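Long-range contacts in aminotransferase class I and II (Anaerococcus prevotii, PDB 4EMY), which binds pyridoxal 5'-phosphate and probably catalyses amino-group transfer as a homodimeric class I aminotransferase: residues Ile87-Leu92 with Gly100-Ile105; Phe252-Phe257 with Gly271-Ile276; Ala336-Thr341 with Lys398-Val403; Asn346-Ile351 with Arg405-Thr410. All blocks are in the same frame, centred on the assembly; numbering follows the deposited sequence.

Contact 1 of 4, residues Ile87-Leu92 with Gly100-Ile105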
# COMPACT_ATOMS: atom_id res chain seq x y z
N ILE A 87 -18.94 7.61 2.59
CA ILE A 87 -18.78 8.20 3.92
C ILE A 87 -17.50 9.05 4.05
O ILE A 87 -17.48 10.01 4.82
CB ILE A 87 -18.89 7.13 5.03
CG1 ILE A 87 -20.33 6.62 5.12
CG2 ILE A 87 -18.46 7.68 6.39
CD1 ILE A 87 -20.46 5.23 5.70
N VAL A 88 -16.47 8.72 3.27
CA VAL A 88 -15.29 9.59 3.14
C VAL A 88 -15.70 10.99 2.67
O VAL A 88 -15.38 11.99 3.31
CB VAL A 88 -14.21 9.00 2.19
CG1 VAL A 88 -13.17 10.05 1.83
CG2 VAL A 88 -13.52 7.81 2.83
N ILE A 89 -16.44 11.03 1.56
CA ILE A 89 -16.88 12.28 0.93
C ILE A 89 -17.75 13.12 1.88
O ILE A 89 -17.58 14.33 1.97
CB ILE A 89 -17.63 12.01 -0.40
CG1 ILE A 89 -16.66 11.39 -1.43
CG2 ILE A 89 -18.25 13.28 -0.96
CD1 ILE A 89 -17.33 10.64 -2.56
N ASP A 90 -18.66 12.47 2.59
CA ASP A 90 -19.54 13.17 3.51
C ASP A 90 -18.77 13.73 4.71
O ASP A 90 -18.94 14.90 5.06
CB ASP A 90 -20.67 12.25 3.98
CG ASP A 90 -21.59 11.81 2.84
OD1 ASP A 90 -22.45 10.92 3.09
OD2 ASP A 90 -21.45 12.34 1.70
N THR A 91 -17.93 12.90 5.31
CA THR A 91 -17.17 13.26 6.50
C THR A 91 -16.13 14.34 6.22
O THR A 91 -15.94 15.25 7.03
CB THR A 91 -16.50 12.02 7.11
OG1 THR A 91 -17.51 11.11 7.53
CG2 THR A 91 -15.62 12.39 8.32
N LEU A 92 -15.47 14.22 5.07
CA LEU A 92 -14.37 15.12 4.72
C LEU A 92 -14.84 16.54 4.41
O LEU A 92 -14.17 17.51 4.76
CB LEU A 92 -13.56 14.55 3.56
CG LEU A 92 -12.95 15.51 2.54
CD1 LEU A 92 -11.65 16.11 3.05
CD2 LEU A 92 -12.73 14.78 1.24
N GLY A 100 -20.28 19.65 -8.62
CA GLY A 100 -19.59 18.88 -9.64
C GLY A 100 -19.49 17.42 -9.26
O GLY A 100 -20.03 16.98 -8.23
N TYR A 101 -18.79 16.65 -10.09
CA TYR A 101 -18.66 15.22 -9.87
C TYR A 101 -17.54 14.91 -8.89
O TYR A 101 -16.44 15.46 -8.98
CB TYR A 101 -18.48 14.50 -11.22
CG TYR A 101 -19.62 14.75 -12.19
CD1 TYR A 101 -20.82 14.04 -12.09
CD2 TYR A 101 -19.51 15.72 -13.19
CE1 TYR A 101 -21.87 14.27 -12.96
CE2 TYR A 101 -20.56 15.96 -14.08
CZ TYR A 101 -21.73 15.24 -13.96
OH TYR A 101 -22.77 15.48 -14.84
N ILE A 102 -17.83 14.04 -7.94
CA ILE A 102 -16.89 13.70 -6.88
C ILE A 102 -16.78 12.18 -6.70
O ILE A 102 -17.79 11.48 -6.60
CB ILE A 102 -17.30 14.35 -5.54
CG1 ILE A 102 -17.32 15.88 -5.67
CG2 ILE A 102 -16.38 13.92 -4.40
CD1 ILE A 102 -18.08 16.58 -4.55
N SER A 103 -15.54 11.68 -6.66
CA SER A 103 -15.28 10.27 -6.38
C SER A 103 -14.10 10.07 -5.44
O SER A 103 -13.14 10.84 -5.45
CB SER A 103 -15.04 9.49 -7.68
OG SER A 103 -15.11 8.10 -7.43
N ALA A 104 -14.20 9.03 -4.61
CA ALA A 104 -13.19 8.69 -3.62
C ALA A 104 -12.68 7.28 -3.90
O ALA A 104 -13.45 6.39 -4.25
CB ALA A 104 -13.78 8.77 -2.23
N ILE A 105 -11.36 7.10 -3.77
CA ILE A 105 -10.72 5.79 -3.94
C ILE A 105 -9.81 5.50 -2.75
O ILE A 105 -8.86 6.25 -2.49
CB ILE A 105 -9.90 5.70 -5.25
CG1 ILE A 105 -10.82 5.51 -6.45
CG2 ILE A 105 -8.94 4.52 -5.21
CD1 ILE A 105 -11.23 6.79 -7.13
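I89 carries this contact, pressing on I102 and A104. Its side chain lies against the side of the strand from which I102 and A104 point, and I102 CG2 meets I89 CD1 at 3.9 Å. I89 CG1 also touches that methyl, and it stands 4.0 Å from A104 CB. With chi1 at -65°, CG1 is beside the backbone N and CG2 is anti to it. Both branches reach I102 CG2. V88 adds a lighter touch one residue earlier, CG1 to A104 CB at 4.3 Å. An alanine in place of I89 would probably open a gap over I102 CG2, and A104 CB would be left with V88 as its main partner on this segment.

The next shell sets the positions. Segment 87-92 crosses strand segment 101-105 at 112°, with their axes 8.5 Å apart. I102 and V88 both continue onto V274 of the neighbouring strand. R85 NE bonds to A104 O, tying the same helix to the strand backbone. S103 points away from the helix, and its OG bonds to E287.

Helix 82-93 thus packs through methyl and methylene groups on an outermost strand, within this chain, of the central seven-stranded mixed sheet of a fold type I aminotransferase. Such packing depends on fit rather than on direction.

Contact 2 of 4, residues Phe252-Phe257 with Gly271-Ile276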
# COMPACT_ATOMS: atom_id res chain seq x y z
N PHE A 252 -8.20 20.27 -12.40
CA PHE A 252 -8.62 19.16 -11.57
C PHE A 252 -8.13 19.34 -10.13
O PHE A 252 -7.14 20.04 -9.88
CB PHE A 252 -8.12 17.83 -12.17
CG PHE A 252 -8.73 16.61 -11.55
CD1 PHE A 252 -10.11 16.48 -11.45
CD2 PHE A 252 -7.93 15.58 -11.08
CE1 PHE A 252 -10.68 15.35 -10.89
CE2 PHE A 252 -8.49 14.45 -10.52
CZ PHE A 252 -9.86 14.33 -10.42
N VAL A 253 -8.85 18.74 -9.19
CA VAL A 253 -8.51 18.83 -7.77
C VAL A 253 -8.51 17.42 -7.17
O VAL A 253 -9.49 16.70 -7.31
CB VAL A 253 -9.48 19.74 -6.98
CG1 VAL A 253 -9.24 19.66 -5.49
CG2 VAL A 253 -9.34 21.19 -7.43
N VAL A 254 -7.40 17.04 -6.55
CA VAL A 254 -7.34 15.80 -5.76
C VAL A 254 -7.08 16.15 -4.30
O VAL A 254 -6.06 16.76 -3.97
CB VAL A 254 -6.26 14.82 -6.25
CG1 VAL A 254 -6.36 13.50 -5.50
CG2 VAL A 254 -6.38 14.57 -7.75
N VAL A 255 -8.02 15.77 -3.44
CA VAL A 255 -7.89 16.01 -2.01
C VAL A 255 -7.41 14.72 -1.36
O VAL A 255 -8.01 13.66 -1.54
CB VAL A 255 -9.22 16.53 -1.41
CG1 VAL A 255 -9.21 16.46 0.11
CG2 VAL A 255 -9.47 17.96 -1.85
N ALA A 256 -6.30 14.79 -0.63
CA ALA A 256 -5.73 13.61 0.03
C ALA A 256 -6.26 13.45 1.46
O ALA A 256 -5.84 14.17 2.38
CB ALA A 256 -4.21 13.64 0.00
N PHE A 257 -7.17 12.50 1.64
CA PHE A 257 -7.81 12.24 2.92
C PHE A 257 -7.10 11.14 3.71
O PHE A 257 -6.59 10.19 3.12
CB PHE A 257 -9.28 11.87 2.68
CG PHE A 257 -9.94 11.23 3.85
CD1 PHE A 257 -10.48 12.00 4.87
CD2 PHE A 257 -10.03 9.84 3.94
CE1 PHE A 257 -11.10 11.40 5.96
CE2 PHE A 257 -10.64 9.24 5.03
CZ PHE A 257 -11.18 10.02 6.04
N GLY A 271 -6.51 5.72 3.93
CA GLY A 271 -6.89 7.05 3.47
C GLY A 271 -7.76 6.94 2.23
O GLY A 271 -8.30 5.88 1.93
N ALA A 272 -7.88 8.06 1.52
CA ALA A 272 -8.56 8.12 0.24
C ALA A 272 -8.07 9.31 -0.59
O ALA A 272 -7.66 10.33 -0.05
CB ALA A 272 -10.07 8.21 0.44
N ALA A 273 -8.13 9.14 -1.91
CA ALA A 273 -7.94 10.23 -2.86
C ALA A 273 -9.30 10.64 -3.42
O ALA A 273 -9.96 9.87 -4.12
CB ALA A 273 -7.03 9.79 -3.99
N VAL A 274 -9.71 11.86 -3.09
CA VAL A 274 -11.00 12.40 -3.52
C VAL A 274 -10.79 13.45 -4.62
O VAL A 274 -10.11 14.45 -4.42
CB VAL A 274 -11.76 13.03 -2.33
CG1 VAL A 274 -13.14 13.48 -2.76
CG2 VAL A 274 -11.87 12.04 -1.18
N GLY A 275 -11.38 13.18 -5.78
CA GLY A 275 -11.29 14.08 -6.93
C GLY A 275 -12.53 14.94 -7.11
O GLY A 275 -13.65 14.51 -6.80
N ILE A 276 -12.33 16.16 -7.61
CA ILE A 276 -13.42 17.10 -7.88
C ILE A 276 -13.30 17.60 -9.32
O ILE A 276 -12.26 18.13 -9.70
CB ILE A 276 -13.38 18.34 -6.96
CG1 ILE A 276 -12.77 18.03 -5.57
CG2 ILE A 276 -14.74 19.01 -6.87
CD1 ILE A 276 -13.70 17.33 -4.61
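V255 and V274 form the central hydrogen-bonded pair of two antiparallel strands, 251-258 and 271-277, neighbours in the seven-stranded mixed sheet. V255 N donates to V274 O at 2.7 Å, and V274 N returns to V255 O at 2.9 Å. Both bonds are nearly straight at the hydrogen. F257 and A272 make a second pair, bonded in both directions. In the third pair I276 N donates to V253 O at 2.9 Å, but the return bond from V253 N to I276 O is weak. CA-H...O contacts supplement these, with G275 CA 3.2 Å from V253 O.

The apolar contacts fall on both faces. V253 and I276 lie side by side, CG1 to CG1 at 3.9 Å, on the face covered by helix 82-93. V254 CG1 meets A273 CB on the other face, against helices 109-121 and 280-297.

The F252 ring leans across to the partner strand, CZ 3.8 Å from G275 CA. It also meets the rings of Y121 and F286 in its own chain, and M6 of the second subunit. An alanine here would probably leave a gap beside G275 and take away the ring that Y121 and F286 pack on.

G271 lies close to S258 and G110, which bind the cofactor. The paired backbone polar groups fix the register of two inner strands, one of which leads into the pyridoxal phosphate site at S258.

Contact 3 of 4, residues Ala336-Thr341 with Lys398-Val403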
# COMPACT_ATOMS: atom_id res chain seq x y z
N ALA A 336 -1.22 24.04 22.31
CA ALA A 336 -0.73 25.08 21.41
C ALA A 336 -0.87 26.45 22.06
O ALA A 336 -0.04 27.33 21.85
CB ALA A 336 -1.46 25.03 20.08
N ASP A 337 -1.92 26.61 22.87
CA ASP A 337 -2.14 27.84 23.62
C ASP A 337 -1.02 28.09 24.62
O ASP A 337 -0.52 29.21 24.73
CB ASP A 337 -3.49 27.81 24.34
CG ASP A 337 -4.66 27.97 23.39
OD1 ASP A 337 -4.51 28.64 22.35
OD2 ASP A 337 -5.75 27.43 23.69
N VAL A 338 -0.62 27.04 25.32
CA VAL A 338 0.46 27.14 26.29
C VAL A 338 1.76 27.45 25.56
O VAL A 338 2.55 28.27 26.03
CB VAL A 338 0.56 25.87 27.17
CG1 VAL A 338 1.80 25.89 28.05
CG2 VAL A 338 -0.68 25.75 28.04
N PHE A 339 1.96 26.83 24.40
CA PHE A 339 3.12 27.12 23.56
C PHE A 339 3.16 28.59 23.16
O PHE A 339 4.14 29.28 23.45
CB PHE A 339 3.16 26.24 22.31
CG PHE A 339 4.50 26.21 21.63
CD1 PHE A 339 4.86 27.20 20.72
CD2 PHE A 339 5.42 25.20 21.90
CE1 PHE A 339 6.09 27.18 20.09
CE2 PHE A 339 6.65 25.18 21.29
CZ PHE A 339 6.99 26.17 20.38
N VAL A 340 2.09 29.06 22.53
CA VAL A 340 2.02 30.44 22.02
C VAL A 340 2.12 31.50 23.13
O VAL A 340 2.77 32.53 22.95
CB VAL A 340 0.77 30.65 21.13
CG1 VAL A 340 0.61 32.11 20.72
CG2 VAL A 340 0.87 29.77 19.89
N THR A 341 1.50 31.23 24.28
CA THR A 341 1.60 32.09 25.46
C THR A 341 3.05 32.19 25.97
O THR A 341 3.55 33.28 26.25
CB THR A 341 0.65 31.62 26.58
OG1 THR A 341 -0.70 31.93 26.22
CG2 THR A 341 0.97 32.27 27.91
N LYS A 398 4.94 20.57 30.51
CA LYS A 398 6.33 20.63 30.08
C LYS A 398 6.61 21.72 29.04
O LYS A 398 7.77 22.08 28.84
CB LYS A 398 6.79 19.28 29.54
CG LYS A 398 7.09 18.24 30.60
CD LYS A 398 7.70 17.01 29.94
CE LYS A 398 7.67 15.79 30.84
NZ LYS A 398 7.97 14.56 30.05
N ILE A 399 5.57 22.23 28.39
CA ILE A 399 5.73 23.20 27.30
C ILE A 399 6.52 24.45 27.72
O ILE A 399 7.43 24.87 27.00
CB ILE A 399 4.38 23.61 26.65
CG1 ILE A 399 3.48 22.39 26.40
CG2 ILE A 399 4.62 24.40 25.37
CD1 ILE A 399 3.51 21.84 25.00
N PRO A 400 6.18 25.06 28.88
CA PRO A 400 6.93 26.25 29.30
C PRO A 400 8.44 26.04 29.35
O PRO A 400 9.18 26.84 28.77
CB PRO A 400 6.37 26.53 30.70
CG PRO A 400 4.99 25.99 30.66
CD PRO A 400 5.10 24.74 29.84
N LYS A 401 8.90 24.97 30.01
CA LYS A 401 10.32 24.63 30.03
C LYS A 401 10.85 24.50 28.60
O LYS A 401 11.84 25.14 28.24
CB LYS A 401 10.58 23.36 30.85
CG LYS A 401 11.99 22.77 30.72
CD LYS A 401 12.52 22.16 32.03
CE LYS A 401 11.69 20.99 32.56
NZ LYS A 401 11.73 19.74 31.74
N LEU A 402 10.16 23.69 27.80
CA LEU A 402 10.50 23.46 26.40
C LEU A 402 10.62 24.77 25.62
O LEU A 402 11.48 24.90 24.75
CB LEU A 402 9.49 22.53 25.72
CG LEU A 402 9.35 22.42 24.19
CD1 LEU A 402 10.62 21.94 23.50
CD2 LEU A 402 8.20 21.51 23.84
N VAL A 403 9.76 25.73 25.94
CA VAL A 403 9.78 27.01 25.24
C VAL A 403 10.90 27.92 25.76
O VAL A 403 11.65 28.50 24.97
CB VAL A 403 8.42 27.73 25.30
CG1 VAL A 403 8.52 29.13 24.71
CG2 VAL A 403 7.36 26.92 24.57
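V338 and F339 meet I399, P400 and V403 where two helices pack in the C-terminal part of this fold type I aminotransferase. Segments 336-341 and 399-403, on helices 315-345 and 399-411, run in roughly the same direction, at 37° with axes 9.1 Å apart. Their closest CA atoms belong to F339 and I399.

The bumps come from both sides. V338 CG1 is a methyl bump lodged against I399 and P400. It meets I399 CB at 3.7 Å and P400 CD at 3.9 Å, and P400 CG borders it as well. CG1, anti to the backbone N (chi1 172°), is the V338 branch that reaches I399 CB.

I399 sends a methyl the other way. Its CG2 fits into the angle between the backbone and ring of F339, 3.6 Å from F339 CA and just as near F339 CD2. The two side chains cross at about a right angle, and F339 CB closes the base of this hollow.

One turn further on, V403 adds a lid to the ring. The F339 side chain also packs on T359, I361 and V389, so it joins the helix pair to the small antiparallel sheet. I399 also touches V394 in the loop before its helix. The lid of V403 is a CH-pi contact: CG2 lies over one ring face, 4.0 Å from the F339 centroid and offset toward the rim beside CD2 and CE2.

Contact 4 of 4, residues Asn346-Ile351 with Arg405-Thr410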
# COMPACT_ATOMS: atom_id res chain seq x y z
N ASN A 346 8.54 34.63 26.33
CA ASN A 346 9.98 34.37 26.25
C ASN A 346 10.61 35.02 25.01
O ASN A 346 11.79 34.81 24.71
CB ASN A 346 10.25 32.86 26.30
CG ASN A 346 9.97 32.26 27.66
OD1 ASN A 346 10.56 32.67 28.66
ND2 ASN A 346 9.07 31.28 27.72
N LYS A 347 9.80 35.82 24.31
CA LYS A 347 10.20 36.55 23.09
C LYS A 347 10.75 35.64 22.00
O LYS A 347 11.86 35.86 21.49
CB LYS A 347 11.19 37.68 23.42
CG LYS A 347 10.72 38.66 24.48
CD LYS A 347 11.82 39.66 24.82
CE LYS A 347 11.35 40.67 25.85
NZ LYS A 347 10.08 41.32 25.41
N LEU A 348 9.97 34.63 21.64
CA LEU A 348 10.36 33.63 20.64
C LEU A 348 9.49 33.74 19.40
O LEU A 348 8.29 33.47 19.45
CB LEU A 348 10.27 32.22 21.24
CG LEU A 348 10.76 31.01 20.45
CD1 LEU A 348 12.22 31.15 20.03
CD2 LEU A 348 10.55 29.74 21.27
N THR A 349 10.11 34.14 18.29
CA THR A 349 9.42 34.26 17.01
C THR A 349 9.07 32.88 16.48
O THR A 349 9.94 32.01 16.34
CB THR A 349 10.27 35.05 15.98
OG1 THR A 349 10.42 36.39 16.43
CG2 THR A 349 9.60 35.06 14.62
N MSE A 350 7.79 32.69 16.19
CA MSE A 350 7.26 31.41 15.74
C MSE A 350 6.24 31.63 14.64
O MSE A 350 5.49 32.61 14.68
CB MSE A 350 6.61 30.67 16.90
CG MSE A 350 5.45 31.43 17.53
SE MSE A 350 4.30 30.29 18.58
CE MSE A 350 3.77 29.02 17.20
N ILE A 351 6.21 30.73 13.67
CA ILE A 351 5.25 30.81 12.59
C ILE A 351 3.85 30.69 13.20
O ILE A 351 3.62 29.79 13.99
CB ILE A 351 5.49 29.71 11.55
CG1 ILE A 351 6.88 29.90 10.92
CG2 ILE A 351 4.40 29.72 10.49
CD1 ILE A 351 7.30 28.79 9.99
N ARG A 405 13.74 27.07 27.28
CA ARG A 405 15.00 26.50 26.80
C ARG A 405 15.17 26.58 25.29
O ARG A 405 16.29 26.65 24.78
CB ARG A 405 15.15 25.05 27.27
CG ARG A 405 15.26 24.87 28.78
CD ARG A 405 16.69 25.02 29.25
NE ARG A 405 17.07 26.41 29.46
CZ ARG A 405 18.30 26.90 29.29
NH1 ARG A 405 18.54 28.18 29.51
NH2 ARG A 405 19.28 26.10 28.91
N LEU A 406 14.05 26.58 24.57
CA LEU A 406 14.05 26.77 23.12
C LEU A 406 14.44 28.21 22.80
O LEU A 406 15.26 28.45 21.91
CB LEU A 406 12.67 26.46 22.54
CG LEU A 406 12.56 25.75 21.19
CD1 LEU A 406 13.37 24.48 21.16
CD2 LEU A 406 11.10 25.43 20.94
N ALA A 407 13.86 29.15 23.54
CA ALA A 407 14.10 30.58 23.33
C ALA A 407 15.56 30.94 23.59
O ALA A 407 16.18 31.65 22.80
CB ALA A 407 13.18 31.42 24.20
N PHE A 408 16.09 30.43 24.70
CA PHE A 408 17.44 30.77 25.14
C PHE A 408 18.52 30.49 24.08
O PHE A 408 19.35 31.36 23.80
CB PHE A 408 17.79 30.07 26.46
CG PHE A 408 19.23 30.22 26.84
CD1 PHE A 408 19.68 31.39 27.43
CD2 PHE A 408 20.15 29.21 26.57
CE1 PHE A 408 21.02 31.55 27.77
CE2 PHE A 408 21.49 29.36 26.90
CZ PHE A 408 21.92 30.53 27.50
N TYR A 409 18.51 29.29 23.50
CA TYR A 409 19.48 28.93 22.46
C TYR A 409 19.19 29.58 21.10
O TYR A 409 20.11 29.77 20.29
CB TYR A 409 19.58 27.40 22.32
CG TYR A 409 20.21 26.72 23.51
CD1 TYR A 409 21.54 26.97 23.85
CD2 TYR A 409 19.48 25.82 24.29
CE1 TYR A 409 22.12 26.35 24.95
CE2 TYR A 409 20.06 25.19 25.38
CZ TYR A 409 21.37 25.46 25.70
OH TYR A 409 21.95 24.84 26.78
N THR A 410 17.93 29.92 20.85
CA THR A 410 17.55 30.57 19.60
C THR A 410 17.94 32.06 19.61
O THR A 410 18.24 32.64 18.57
CB THR A 410 16.04 30.40 19.32
OG1 THR A 410 15.69 29.01 19.43
CG2 THR A 410 15.68 30.89 17.92
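L348 and A407 bring their CA atoms to 5.5 Å where the chain leaves helix 315-345 and passes helix 399-411. The L348 side chain does most of the touching. Its CB points toward the helix and its CG is anti to the backbone N (chi1 -174°); CD1 and CD2 are shared among L406, A407 and T410. L348 CD1 rests on the helix backbone, 3.8 Å from A407 CA. The same methyl reaches T410 CB at 4.0 Å, with T410 OG1 and CG2 close beside it. The L348 and T410 side chains cross at about a right angle. L348 CD2 turns to L406 and stands 4.1 Å from L406 CB.

A407 offers only a methyl, which lets the loop come near. Its CB lies 3.7 Å from N346 O and 3.9 Å from N346 CB.

Helix 315-345 ends in a Schellman motif with K347 as C-prime residue (phi 56°). The backbone N atoms of K347 and L348 bond back to carbonyls of its last turn. After it, L348 points toward helix 399-411, and K347 O accepts a hydrogen bond from N411 ND2 at the end of that helix.

T410 is held on its own helix. OG1 and N of T410 both donate to L406 O, from opposite faces of the carbonyl plane, with OG1 at 2.6 Å.

L348 and L406 also pack on I361 of strand 359-362. On another side of helix 399-411, E376 forms a salt bridge with R405 NH2 and accepts a hydrogen bond from Y409 OH.

In the fold
Contacts 1 and 2 share one sheet, and their centres lie 8 Å apart. Strands 101-107 and 271-277 are neighbours in it, joined by probable backbone bonds from G275 N to S103 O and from A273 N to I105 O. Contact 2 alone has every touching residue buried, and it rests mainly on backbone bonds. Contact 1 is an apolar cover near the sheet's edge. Contacts 3 and 4 lie on the opposite side of the chain's centre, away from the cofactor. Both use helix 399-411 and touch through V403 CG1 and L348 CD2. Both are apolar and mostly buried, though farther from the chain's centre than contact 2. One joins two helices, the other a helix and a loop.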